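Local coordinates for protein phytase (Citrobacter braakii, PDB 3ZHC) that belongs to the histidine phosphatase superfamily (branch 2) and carries five intrachain disulfides, at residues B[192-197]-B[209-214]; B[398-403]-B[415-420]. The protein carries 2 engineered substitutions. All blocks are in the same frame, centred on the assembly; numbering follows the deposited sequence.

Contact 1 (B[192-197]-B[209-214]). With FMT (formic acid), chain P.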
ATOM      1  N   LEU B 192      -4.328 -18.884  12.896  1.00 14.34           N
ATOM      2  CA  LEU B 192      -4.324 -19.441  14.241  1.00 14.48           C
ATOM      3  C   LEU B 192      -5.391 -20.526  14.473  1.00 14.81           C
ATOM      4  O   LEU B 192      -5.318 -21.238  15.461  1.00 14.49           O
ATOM      5  CB  LEU B 192      -4.593 -18.329  15.271  1.00 14.37           C
ATOM      6  CG  LEU B 192      -3.605 -17.195  15.482  1.00 13.82           C
ATOM      7  CD1 LEU B 192      -4.266 -16.102  16.292  1.00 12.91           C
ATOM      8  CD2 LEU B 192      -2.363 -17.701  16.169  1.00 13.31           C
ATOM      9  N   ASN B 193      -6.376 -20.636  13.559  1.00 15.44           N
ATOM     10  CA  ASN B 193      -7.613 -21.432  13.771  1.00 16.00           C
ATOM     11  C   ASN B 193      -8.201 -21.002  15.114  1.00 16.27           C
ATOM     12  O   ASN B 193      -8.464 -21.813  15.985  1.00 16.05           O
ATOM     13  CB  ASN B 193      -7.371 -22.956  13.666  1.00 16.17           C
ATOM     14  CG  ASN B 193      -8.684 -23.759  13.443  1.00 17.42           C
ATOM     15  OD1 ASN B 193      -9.705 -23.210  12.956  1.00 19.31           O
ATOM     16  ND2 ASN B 193      -8.660 -25.073  13.797  1.00 18.36           N
ATOM     17  N   PHE B 194      -8.383 -19.677  15.234  1.00 16.79           N
ATOM     18  CA  PHE B 194      -8.790 -18.998  16.476  1.00 17.33           C
ATOM     19  C   PHE B 194     -10.123 -19.475  17.027  1.00 17.99           C
ATOM     20  O   PHE B 194     -10.251 -19.639  18.237  1.00 17.81           O
ATOM     21  CB  PHE B 194      -8.805 -17.457  16.247  1.00 17.27           C
ATOM     22  CG  PHE B 194      -9.212 -16.648  17.459  1.00 16.93           C
ATOM     23  CD1 PHE B 194      -8.418 -16.640  18.611  1.00 16.54           C
ATOM     24  CD2 PHE B 194     -10.396 -15.873  17.444  1.00 16.80           C
ATOM     25  CE1 PHE B 194      -8.784 -15.883  19.745  1.00 16.58           C
ATOM     26  CE2 PHE B 194     -10.770 -15.113  18.565  1.00 16.53           C
ATOM     27  CZ  PHE B 194      -9.965 -15.116  19.723  1.00 16.56           C
ATOM     28  N   SER B 195     -11.096 -19.699  16.128  1.00 18.76           N
ATOM     29  CA  SER B 195     -12.452 -20.188  16.491  0.50 19.27           C
ATOM     30  C   SER B 195     -12.439 -21.482  17.319  1.00 19.70           C
ATOM     31  O   SER B 195     -13.331 -21.710  18.128  1.00 19.69           O
ATOM     32  CB  SER B 195     -13.302 -20.417  15.226  0.50 19.22           C
ATOM     33  OG  SER B 195     -13.538 -19.205  14.542  0.50 19.32           O
ATOM     34  N   GLN B 196     -11.422 -22.327  17.094  1.00 20.68           N
ATOM     35  CA  GLN B 196     -11.278 -23.606  17.805  1.00 21.86           C
ATOM     36  C   GLN B 196     -10.332 -23.548  19.029  1.00 22.61           C
ATOM     37  O   GLN B 196     -10.037 -24.584  19.610  1.00 22.65           O
ATOM     38  CB  GLN B 196     -10.796 -24.689  16.836  1.00 22.01           C
ATOM     39  CG  GLN B 196     -11.575 -24.784  15.529  1.00 22.99           C
ATOM     40  CD  GLN B 196     -13.053 -24.959  15.741  1.00 24.39           C
ATOM     41  OE1 GLN B 196     -13.869 -24.140  15.264  1.00 25.56           O
ATOM     42  NE2 GLN B 196     -13.427 -26.014  16.470  1.00 24.97           N
ATOM     43  N   SER B 197      -9.870 -22.345  19.414  1.00 23.64           N
ATOM     44  CA  SER B 197      -8.958 -22.177  20.566  1.00 24.44           C
ATOM     45  C   SER B 197      -9.718 -22.039  21.898  1.00 25.39           C
ATOM     46  O   SER B 197     -10.938 -21.854  21.915  1.00 25.38           O
ATOM     47  CB  SER B 197      -8.042 -20.959  20.363  1.00 24.42           C
ATOM     48  OG  SER B 197      -8.753 -19.730  20.491  1.00 24.09           O
ATOM     49  N   CYS B 209     -16.293 -15.639  16.376  1.00 30.75           N
ATOM     50  CA  CYS B 209     -15.495 -15.313  17.539  1.00 29.96           C
ATOM     51  C   CYS B 209     -14.279 -14.556  16.938  1.00 28.71           C
ATOM     52  O   CYS B 209     -13.625 -15.079  16.042  1.00 28.32           O
ATOM     53  CB  CYS B 209     -15.054 -16.560  18.282  1.00 30.01           C
ATOM     54  SG  CYS B 209     -14.052 -16.233  19.736  1.00 31.53           S
ATOM     55  N   THR B 210     -14.001 -13.341  17.416  1.00 27.49           N
ATOM     56  CA  THR B 210     -12.885 -12.519  16.874  1.00 26.67           C
ATOM     57  C   THR B 210     -11.895 -12.066  17.954  1.00 25.87           C
ATOM     58  O   THR B 210     -12.238 -11.979  19.134  1.00 25.66           O
ATOM     59  CB  THR B 210     -13.404 -11.280  16.097  1.00 26.63           C
ATOM     60  OG1 THR B 210     -14.088 -10.405  16.988  1.00 26.52           O
ATOM     61  CG2 THR B 210     -14.335 -11.695  14.954  1.00 26.47           C
ATOM     62  N   LEU B 211     -10.661 -11.796  17.526  1.00 25.03           N
ATOM     63  CA  LEU B 211      -9.580 -11.361  18.443  1.00 24.41           C
ATOM     64  C   LEU B 211      -9.827  -9.994  19.068  1.00 23.97           C
ATOM     65  O   LEU B 211      -9.637  -9.846  20.275  1.00 23.74           O
ATOM     66  CB  LEU B 211      -8.181 -11.387  17.754  1.00 24.33           C
ATOM     67  CG  LEU B 211      -7.366 -12.662  17.953  1.00 24.13           C
ATOM     68  CD1 LEU B 211      -6.184 -12.745  16.983  1.00 23.44           C
ATOM     69  CD2 LEU B 211      -6.891 -12.729  19.399  1.00 23.62           C
ATOM     70  N   PRO B 212     -10.239  -8.988  18.253  1.00 23.58           N
ATOM     71  CA  PRO B 212     -10.501  -7.672  18.840  1.00 23.51           C
ATOM     72  C   PRO B 212     -11.651  -7.672  19.877  1.00 23.40           C
ATOM     73  O   PRO B 212     -11.565  -6.970  20.858  1.00 23.42           O
ATOM     74  CB  PRO B 212     -10.838  -6.797  17.610  1.00 23.46           C
ATOM     75  CG  PRO B 212     -10.289  -7.529  16.464  1.00 23.48           C
ATOM     76  CD  PRO B 212     -10.435  -8.961  16.794  1.00 23.52           C
ATOM     77  N   GLU B 213     -12.690  -8.474  19.641  1.00 23.38           N
ATOM     78  CA  GLU B 213     -13.827  -8.592  20.574  1.00 23.40           C
ATOM     79  C   GLU B 213     -13.402  -9.366  21.837  1.00 22.89           C
ATOM     80  O   GLU B 213     -13.798  -9.007  22.934  1.00 22.91           O
ATOM     81  CB  GLU B 213     -15.046  -9.255  19.881  1.00 23.64           C
ATOM     82  CG  GLU B 213     -16.428  -9.054  20.616  1.00 24.96           C
ATOM     83  CD  GLU B 213     -17.051  -7.615  20.464  1.00 26.70           C
ATOM     84  OE1 GLU B 213     -16.569  -6.802  19.631  1.00 27.38           O
ATOM     85  OE2 GLU B 213     -18.041  -7.319  21.195  1.00 28.26           O
ATOM     86  N   ALA B 214     -12.590 -10.418  21.662  1.00 22.37           N
ATOM     87  CA  ALA B 214     -12.055 -11.210  22.789  1.00 21.93           C
ATOM     88  C   ALA B 214     -11.027 -10.431  23.610  1.00 21.61           C
ATOM     89  O   ALA B 214     -11.000 -10.551  24.822  1.00 21.40           O
ATOM     90  CB  ALA B 214     -11.431 -12.512  22.287  1.00 21.90           C
TER
HETATM   91  C   FMT P1414     -10.730 -18.938  12.800  1.00 24.47           C
HETATM   92  O1  FMT P1414     -10.853 -18.647  11.640  1.00 24.70           O
HETATM   93  O2  FMT P1414     -11.142 -18.188  13.675  1.00 24.41           O
HETATM   94  O   HOH W   1     -16.584 -18.481  15.887  1.00 29.41           O
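One face of the F194 ring carries L211, whose CG stands almost over the ring centre, 4.0 Å from the centroid and 12° off the normal, a CH-pi contact. At the rim, near the ring plane, lie C209 O, the A214 methyl and O2 of a formic acid molecule (FMT), probably from the crystallisation liquor. T210 C comes in obliquely at 3.3 Å from F194 CE2, and C209 SG, also oblique, makes a sulfur-aromatic contact 4.6 Å from the centroid. F194 CG anti to its backbone N (chi1 180°) sends the ring across to the 209-214 segment. Alongside, L192 CD1 meets L211 CD1 at 3.9 Å, the two side chains crossing at about a right angle. FMT O2 accepts from S195 N and, in the conformer given, from S195 OG at 2.7 Å; K208 NZ binds the same molecule. F194 O accepts two bonds from S197, from N and from OG, the latter on an in-plane lone pair. N193, with positive phi, is C-prime of the Schellman motif ending helix 182-192, and T210 holds the N-cap position of helix 211-214; the loop linking these two helix ends contains the C200-C209 disulfide.

Contact 2 (B[398-403]-B[415-420]); sequences LKLIAC and KSFSRL
A type I beta turn from L400 to C403 brings the otherwise irregular segment 398-403 against one side of the helical segment 415-420; the nearest CA pair across the segments is that of C403 and S416, 5.4 Å apart. L420 carries the largest share of the contact. Its CG is anti to the backbone N (chi1 -174°), which extends the side chain toward the turn, and its two methyls divide the work: L420 CD1 presses on the A402 methyl carbon CB at 3.5 Å, tighter than usual van der Waals contact, while L420 CD2 meets L400 CD2 at 3.8 Å. The other branch of L400 is used on the aromatic neighbour. L400 CD1 lies near the plane of the F417 ring, at its edge, 3.5 Å from F417 CD1 and almost as near to CE1, so that the methyl abuts one side of the hexagon and the two side chains cross obliquely. F417 CG, anti to its backbone N, brings the end of the ring nearer to the turn than its first bond would suggest. C403 packs more loosely: C403 CB faces S416 CB at 4.1 Å, and C403 SG sits 4.2 Å from L420 CD2. That sulfur is disulfide-bonded to C412 in the short strand 412-413 just ahead of the helix, and S416 OG is hydrogen-bonded to E405 N and S413 OG in the same connection. L400 also reaches V371 of strand 366-375, and K399 N is hydrogen-bonded to Q61 of the second subunit. The turn follows strand 394-398, which pairs antiparallel with 366-375, and lies against helix 414-424, whose F417 also touches V369 of strand 366-375 in the mixed sheet and I296 and L300 of helix 282-301.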
ATOM      1  N   LEU B 398      14.861   6.214  -0.536  1.00 28.09           N
ATOM      2  CA  LEU B 398      14.004   6.998   0.359  1.00 28.26           C
ATOM      3  C   LEU B 398      14.109   8.490   0.002  1.00 28.68           C
ATOM      4  O   LEU B 398      15.182   8.966  -0.446  1.00 28.47           O
ATOM      5  CB  LEU B 398      14.359   6.751   1.824  1.00 28.15           C
ATOM      6  CG  LEU B 398      14.323   5.275   2.266  1.00 27.73           C
ATOM      7  CD1 LEU B 398      14.665   5.184   3.704  1.00 27.48           C
ATOM      8  CD2 LEU B 398      12.956   4.613   2.004  1.00 27.04           C
ATOM      9  N   LYS B 399      12.993   9.209   0.213  1.00 29.08           N
ATOM     10  CA  LYS B 399      12.882  10.626  -0.125  0.50 29.34           C
ATOM     11  C   LYS B 399      12.664  11.489   1.134  1.00 29.56           C
ATOM     12  O   LYS B 399      11.641  11.342   1.835  1.00 29.45           O
ATOM     13  CB  LYS B 399      11.729  10.843  -1.111  0.50 29.35           C
ATOM     14  CG  LYS B 399      11.731   9.906  -2.356  0.50 29.48           C
ATOM     15  CD  LYS B 399      13.009  10.000  -3.180  0.50 29.57           C
ATOM     16  CE  LYS B 399      12.969   9.024  -4.374  0.50 29.74           C
ATOM     17  NZ  LYS B 399      14.220   9.064  -5.203  0.50 29.83           N
ATOM     18  N   LEU B 400      13.629  12.381   1.415  1.00 30.12           N
ATOM     19  CA  LEU B 400      13.537  13.348   2.505  1.00 30.73           C
ATOM     20  C   LEU B 400      12.967  14.603   1.853  1.00 31.33           C
ATOM     21  O   LEU B 400      13.713  15.501   1.456  1.00 31.43           O
ATOM     22  CB  LEU B 400      14.900  13.622   3.167  1.00 30.72           C
ATOM     23  CG  LEU B 400      15.344  12.728   4.301  1.00 30.61           C
ATOM     24  CD1 LEU B 400      16.784  13.031   4.671  1.00 30.32           C
ATOM     25  CD2 LEU B 400      14.428  12.921   5.500  1.00 30.45           C
ATOM     26  N   ILE B 401      11.637  14.647   1.755  1.00 32.07           N
ATOM     27  CA  ILE B 401      10.901  15.735   1.063  1.00 32.67           C
ATOM     28  C   ILE B 401      11.042  17.125   1.744  1.00 33.15           C
ATOM     29  O   ILE B 401      11.119  18.152   1.053  1.00 33.24           O
ATOM     30  CB  ILE B 401       9.395  15.381   0.920  1.00 32.72           C
ATOM     31  CG1 ILE B 401       9.202  14.123   0.060  1.00 32.83           C
ATOM     32  CG2 ILE B 401       8.614  16.533   0.297  1.00 33.01           C
ATOM     33  CD1 ILE B 401       7.793  13.614   0.078  1.00 33.18           C
ATOM     34  N   ALA B 402      11.079  17.138   3.081  1.00 33.72           N
ATOM     35  CA  ALA B 402      11.180  18.390   3.878  1.00 34.13           C
ATOM     36  C   ALA B 402      12.460  19.232   3.647  1.00 34.56           C
ATOM     37  O   ALA B 402      12.480  20.417   4.018  1.00 34.65           O
ATOM     38  CB  ALA B 402      11.039  18.074   5.373  1.00 34.21           C
ATOM     39  N   CYS B 403      13.515  18.630   3.056  1.00 34.99           N
ATOM     40  CA  CYS B 403      14.777  19.348   2.752  1.00 35.30           C
ATOM     41  C   CYS B 403      14.553  20.552   1.855  1.00 35.78           C
ATOM     42  O   CYS B 403      13.764  20.489   0.912  1.00 35.85           O
ATOM     43  CB  CYS B 403      15.807  18.421   2.082  1.00 35.17           C
ATOM     44  SG  CYS B 403      16.618  17.285   3.182  1.00 34.79           S
ATOM     45  N   LYS B 415      23.767  20.748   4.576  1.00 27.59           N
ATOM     46  CA  LYS B 415      23.213  21.704   5.560  0.50 27.34           C
ATOM     47  C   LYS B 415      21.680  21.576   5.677  1.00 27.02           C
ATOM     48  O   LYS B 415      21.140  21.734   6.749  1.00 26.92           O
ATOM     49  CB  LYS B 415      23.637  23.151   5.242  0.50 27.38           C
ATOM     50  CG  LYS B 415      25.149  23.396   5.431  0.50 27.57           C
ATOM     51  CD  LYS B 415      25.513  24.893   5.415  0.50 27.79           C
ATOM     52  CE  LYS B 415      25.128  25.558   4.098  0.50 27.93           C
ATOM     53  NZ  LYS B 415      25.463  27.016   4.079  0.50 28.16           N
ATOM     54  N   SER B 416      21.001  21.288   4.548  1.00 26.52           N
ATOM     55  CA  SER B 416      19.531  21.049   4.551  1.00 26.17           C
ATOM     56  C   SER B 416      19.191  19.797   5.364  1.00 25.76           C
ATOM     57  O   SER B 416      18.194  19.777   6.088  1.00 25.62           O
ATOM     58  CB  SER B 416      18.949  20.891   3.131  1.00 26.13           C
ATOM     59  OG  SER B 416      18.804  22.124   2.481  1.00 26.44           O
ATOM     60  N   PHE B 417      20.025  18.753   5.221  1.00 25.35           N
ATOM     61  CA  PHE B 417      19.870  17.523   5.996  1.00 25.06           C
ATOM     62  C   PHE B 417      20.053  17.816   7.482  1.00 24.87           C
ATOM     63  O   PHE B 417      19.203  17.448   8.295  1.00 24.82           O
ATOM     64  CB  PHE B 417      20.861  16.427   5.534  1.00 25.01           C
ATOM     65  CG  PHE B 417      20.767  15.152   6.335  1.00 24.64           C
ATOM     66  CD1 PHE B 417      19.699  14.269   6.133  1.00 24.29           C
ATOM     67  CD2 PHE B 417      21.735  14.833   7.295  1.00 24.20           C
ATOM     68  CE1 PHE B 417      19.590  13.072   6.881  1.00 24.22           C
ATOM     69  CE2 PHE B 417      21.639  13.641   8.046  1.00 24.25           C
ATOM     70  CZ  PHE B 417      20.558  12.760   7.834  1.00 24.02           C
ATOM     71  N   SER B 418      21.159  18.487   7.819  1.00 24.71           N
ATOM     72  CA  SER B 418      21.469  18.845   9.215  1.00 24.65           C
ATOM     73  C   SER B 418      20.401  19.758   9.842  1.00 24.67           C
ATOM     74  O   SER B 418      20.034  19.572  10.988  1.00 24.66           O
ATOM     75  CB  SER B 418      22.841  19.512   9.307  1.00 24.65           C
ATOM     76  OG  SER B 418      23.225  19.688  10.651  1.00 24.62           O
ATOM     77  N   ARG B 419      19.911  20.733   9.075  1.00 24.66           N
ATOM     78  CA  ARG B 419      18.878  21.673   9.572  1.00 24.73           C
ATOM     79  C   ARG B 419      17.512  21.000   9.800  1.00 24.23           C
ATOM     80  O   ARG B 419      16.771  21.410  10.680  1.00 24.07           O
ATOM     81  CB  ARG B 419      18.770  22.928   8.661  1.00 24.99           C
ATOM     82  CG  ARG B 419      19.907  23.960   8.961  1.00 26.27           C
ATOM     83  CD  ARG B 419      19.885  25.237   8.046  1.00 28.16           C
ATOM     84  NE  ARG B 419      18.511  25.729   7.787  1.00 29.68           N
ATOM     85  CZ  ARG B 419      17.791  25.519   6.660  1.00 31.05           C
ATOM     86  NH1 ARG B 419      18.281  24.818   5.609  1.00 31.59           N
ATOM     87  NH2 ARG B 419      16.555  26.028   6.579  1.00 31.99           N
ATOM     88  N   LEU B 420      17.203  19.974   9.008  1.00 23.77           N
ATOM     89  CA  LEU B 420      15.987  19.158   9.216  1.00 23.44           C
ATOM     90  C   LEU B 420      16.079  18.398  10.537  1.00 23.03           C
ATOM     91  O   LEU B 420      15.079  18.260  11.245  1.00 22.92           O
ATOM     92  CB  LEU B 420      15.794  18.190   8.062  1.00 23.49           C
ATOM     93  CG  LEU B 420      14.531  17.351   8.002  1.00 23.66           C
ATOM     94  CD1 LEU B 420      13.269  18.211   8.045  1.00 23.99           C
ATOM     95  CD2 LEU B 420      14.571  16.531   6.740  1.00 23.89           C
TER

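Overall arrangement
Contact 1 closes before contact 2 opens along the chain, and the two lie on opposite sides of the chain's centre, with centres 45 Å apart and nearest atoms about 30 Å apart. They share no helix or strand. Contact 1 belongs to the helical part, joining the end of helix 182-192 to helix 211-214 beside helix 231-247; contact 2 belongs to the C-terminal part, where helix 414-424 packs near the mixed sheet. Each holds one cysteine of a short-range disulfide, and in each the partner cysteine lies in the chain between the two segments. Two separate, locally closed parts of the chain thus both touch the second subunit, contact 1 at K129 and contact 2 at Q58, Q61 and Q252 of that chain.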